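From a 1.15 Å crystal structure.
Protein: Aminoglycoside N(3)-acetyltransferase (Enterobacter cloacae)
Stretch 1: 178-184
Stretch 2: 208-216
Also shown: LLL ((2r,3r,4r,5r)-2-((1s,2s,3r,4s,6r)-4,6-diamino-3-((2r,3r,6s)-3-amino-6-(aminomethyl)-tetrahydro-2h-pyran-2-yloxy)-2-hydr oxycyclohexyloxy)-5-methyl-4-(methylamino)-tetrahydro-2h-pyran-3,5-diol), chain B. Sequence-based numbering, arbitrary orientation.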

# COMPACT_ATOMS: atom_id res chain seq x y z
N ARG A 178 -3.00 -12.57 -16.99
CA ARG A 178 -2.54 -13.58 -17.93
C ARG A 178 -2.17 -12.89 -19.25
O ARG A 178 -2.90 -12.92 -20.24
CB ARG A 178 -3.63 -14.61 -18.16
CG ARG A 178 -3.97 -15.40 -16.95
CD ARG A 178 -5.25 -16.19 -17.13
NE ARG A 178 -5.51 -17.07 -16.01
CZ ARG A 178 -6.61 -17.80 -15.88
NH1 ARG A 178 -7.58 -17.75 -16.77
NH2 ARG A 178 -6.72 -18.60 -14.84
N ILE A 179 -1.04 -12.19 -19.21
CA ILE A 179 -0.60 -11.38 -20.34
C ILE A 179 0.86 -11.69 -20.61
O ILE A 179 1.61 -12.11 -19.72
CB ILE A 179 -0.79 -9.87 -20.11
CG1 ILE A 179 0.00 -9.38 -18.90
CG2 ILE A 179 -2.27 -9.56 -19.99
CD1 ILE A 179 -0.16 -7.86 -18.66
N GLU A 180 1.25 -11.48 -21.86
CA GLU A 180 2.62 -11.73 -22.28
C GLU A 180 3.50 -10.51 -22.01
O GLU A 180 3.04 -9.37 -21.98
CB GLU A 180 2.66 -12.06 -23.79
CG GLU A 180 2.24 -10.91 -24.70
CD GLU A 180 2.24 -11.27 -26.19
OE1 GLU A 180 2.51 -12.44 -26.54
OE2 GLU A 180 1.97 -10.37 -27.02
N GLY A 181 4.78 -10.78 -21.83
CA GLY A 181 5.77 -9.73 -21.70
C GLY A 181 5.90 -9.10 -20.33
O GLY A 181 6.43 -8.00 -20.24
N LYS A 182 5.41 -9.75 -19.28
CA LYS A 182 5.44 -9.12 -17.97
C LYS A 182 6.87 -8.94 -17.48
O LYS A 182 7.70 -9.86 -17.54
CB LYS A 182 4.63 -9.94 -16.97
CG LYS A 182 3.15 -9.97 -17.33
CD LYS A 182 2.41 -11.10 -16.62
CE LYS A 182 2.24 -10.82 -15.15
NZ LYS A 182 1.29 -11.74 -14.53
N ARG A 183 7.17 -7.74 -17.00
CA ARG A 183 8.47 -7.41 -16.47
C ARG A 183 8.64 -7.91 -15.05
O ARG A 183 7.73 -7.82 -14.21
CB ARG A 183 8.63 -5.89 -16.47
CG ARG A 183 8.71 -5.30 -17.85
CD ARG A 183 8.57 -3.80 -17.81
NE ARG A 183 9.56 -3.13 -16.97
CZ ARG A 183 10.66 -2.54 -17.42
NH1 ARG A 183 10.93 -2.55 -18.72
NH2 ARG A 183 11.50 -1.94 -16.59
N ARG A 184 9.84 -8.40 -14.78
CA ARG A 184 10.27 -8.82 -13.46
C ARG A 184 11.54 -8.06 -13.07
O ARG A 184 12.25 -7.50 -13.91
CB ARG A 184 10.47 -10.33 -13.37
CG ARG A 184 9.16 -11.07 -13.58
CD ARG A 184 9.30 -12.55 -13.50
NE ARG A 184 9.72 -13.03 -12.20
CZ ARG A 184 8.91 -13.19 -11.16
NH1 ARG A 184 7.63 -12.84 -11.25
NH2 ARG A 184 9.38 -13.64 -10.01
C11 LLL B . 5.66 5.28 -7.92
O11 LLL B . 4.86 4.21 -7.35
C21 LLL B . 4.91 6.58 -7.67
N21 LLL B . 4.55 6.61 -6.26
C31 LLL B . 3.62 6.59 -8.41
C41 LLL B . 3.92 6.46 -9.90
C51 LLL B . 4.73 5.19 -10.11
O51 LLL B . 5.89 5.19 -9.32
C61 LLL B . 5.16 5.07 -11.56
N61 LLL B . 5.94 3.84 -11.71
C12 LLL B . 6.12 0.72 -5.35
N12 LLL B . 6.61 -0.60 -4.98
C22 LLL B . 4.88 0.64 -6.23
C32 LLL B . 4.41 2.05 -6.50
N32 LLL B . 3.20 2.02 -7.32
C42 LLL B . 5.45 2.91 -7.22
C52 LLL B . 6.76 2.90 -6.43
O52 LLL B . 7.75 3.53 -7.21
C62 LLL B . 7.22 1.49 -6.09
O62 LLL B . 8.34 1.59 -5.23
C13 LLL B . 9.52 0.87 -5.60
C23 LLL B . 10.22 0.49 -4.29
O23 LLL B . 9.29 -0.22 -3.50
C33 LLL B . 10.63 1.75 -3.52
N33 LLL B . 11.40 1.37 -2.31
C43 LLL B . 11.48 2.65 -4.44
O43 LLL B . 12.71 1.98 -4.64
C53 LLL B . 10.76 2.88 -5.78
O53 LLL B . 10.40 1.67 -6.41
C83 LLL B . 11.72 4.02 -3.79
C93 LLL B . 10.82 1.98 -1.10
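Stretch 2 (208-216) NGILDEYAA

Stretch 2 lies on stretch 1 as an irregular loop-on-loop contact, held by one backbone hydrogen bond, a salt bridge and a small apolar patch, with 406 Å² buried in all. The register runs in opposite order: the CA atoms of Lys182 and Leu211 are 5.3 Å apart, those of Arg183 and Ile210 5.2 Å. Direct backbone pairing is confined to Arg183 N, which donates to Ile210 O at 2.8 Å with a nearly linear angle of 171°; the same oxygen receives a CA-H...O contact from Lys182 CA at 3.3 Å. One step further along, water 1 bridges the chains, donating to Gly181 O (2.8 Å) and accepting from Asp212 N (2.9 Å).

Residues 212-214 form a 3-10 segment, supported by Tyr214 N bonding to Leu211 O at 2.8 Å and Ala215 N to Asp212 O at 3.1 Å. This turn brings Asp212 and Ala215 together around the Arg183 guanidinium. Arg183 NH1 meets Asp212 OD1 at 2.9 Å near the group's plane, a salt bridge with a 158° hydrogen-bond angle, while Ala215 CB covers one face, 3.7 Å from Arg183 CZ.

Leu211 starts away from stretch 1, yet its end returns: CD2 lies 4.1 Å from Ile179 CD1 and 3.4 Å from Glu180 O.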

# COMPACT_ATOMS: atom_id res chain seq x y z
N ASN A 208 7.15 -1.00 -10.84
CA ASN A 208 7.29 0.27 -11.54
C ASN A 208 6.94 0.17 -13.02
O ASN A 208 7.46 0.93 -13.85
CB ASN A 208 8.69 0.84 -11.34
CG ASN A 208 8.87 1.37 -9.96
OD1 ASN A 208 8.07 2.19 -9.49
ND2 ASN A 208 9.87 0.90 -9.28
N GLY A 209 6.06 -0.75 -13.37
CA GLY A 209 5.58 -0.92 -14.73
C GLY A 209 5.58 -2.39 -15.12
O GLY A 209 6.64 -2.97 -15.33
N ILE A 210 4.40 -2.97 -15.30
CA ILE A 210 4.30 -4.40 -15.54
C ILE A 210 4.69 -4.75 -16.97
O ILE A 210 5.08 -5.90 -17.23
CB ILE A 210 2.91 -4.93 -15.16
CG1 ILE A 210 2.87 -6.46 -15.12
CG2 ILE A 210 1.81 -4.37 -16.08
CD1 ILE A 210 3.78 -7.09 -14.11
N LEU A 211 4.50 -3.84 -17.92
CA LEU A 211 4.98 -4.00 -19.28
C LEU A 211 5.85 -2.80 -19.62
O LEU A 211 5.75 -1.74 -18.98
CB LEU A 211 3.84 -4.05 -20.29
CG LEU A 211 2.80 -5.15 -20.15
CD1 LEU A 211 1.78 -5.02 -21.29
CD2 LEU A 211 3.40 -6.52 -20.12
N ASP A 212 6.68 -2.96 -20.66
CA ASP A 212 7.57 -1.87 -21.07
C ASP A 212 6.81 -0.56 -21.27
O ASP A 212 7.28 0.51 -20.87
CB ASP A 212 8.30 -2.24 -22.37
CG ASP A 212 9.28 -3.40 -22.19
OD1 ASP A 212 9.65 -3.70 -21.05
OD2 ASP A 212 9.67 -3.99 -23.23
N GLU A 213 5.63 -0.62 -21.88
CA GLU A 213 4.90 0.60 -22.19
C GLU A 213 4.36 1.28 -20.95
O GLU A 213 3.90 2.42 -21.04
CB GLU A 213 3.76 0.30 -23.15
CG GLU A 213 2.70 -0.65 -22.61
CD GLU A 213 1.84 -1.20 -23.72
OE1 GLU A 213 0.79 -0.62 -24.02
OE2 GLU A 213 2.23 -2.22 -24.31
N TYR A 214 4.39 0.62 -19.79
CA TYR A 214 3.93 1.20 -18.53
C TYR A 214 5.09 1.59 -17.61
O TYR A 214 4.85 1.98 -16.46
CB TYR A 214 2.98 0.24 -17.78
CG TYR A 214 1.79 -0.15 -18.59
CD1 TYR A 214 0.92 0.81 -19.06
CD2 TYR A 214 1.51 -1.47 -18.86
CE1 TYR A 214 -0.17 0.46 -19.82
CE2 TYR A 214 0.40 -1.83 -19.57
CZ TYR A 214 -0.43 -0.87 -20.08
OH TYR A 214 -1.52 -1.24 -20.83
N ALA A 215 6.33 1.48 -18.09
CA ALA A 215 7.51 1.57 -17.24
C ALA A 215 8.30 2.87 -17.40
O ALA A 215 9.40 2.98 -16.86
CB ALA A 215 8.43 0.37 -17.47
N ALA A 216 7.75 3.87 -18.09
CA ALA A 216 8.40 5.17 -18.15
C ALA A 216 8.60 5.69 -16.73
O ALA A 216 7.70 5.56 -15.89
CB ALA A 216 7.53 6.15 -18.93
O HOH W 1 6.86 -5.64 -21.71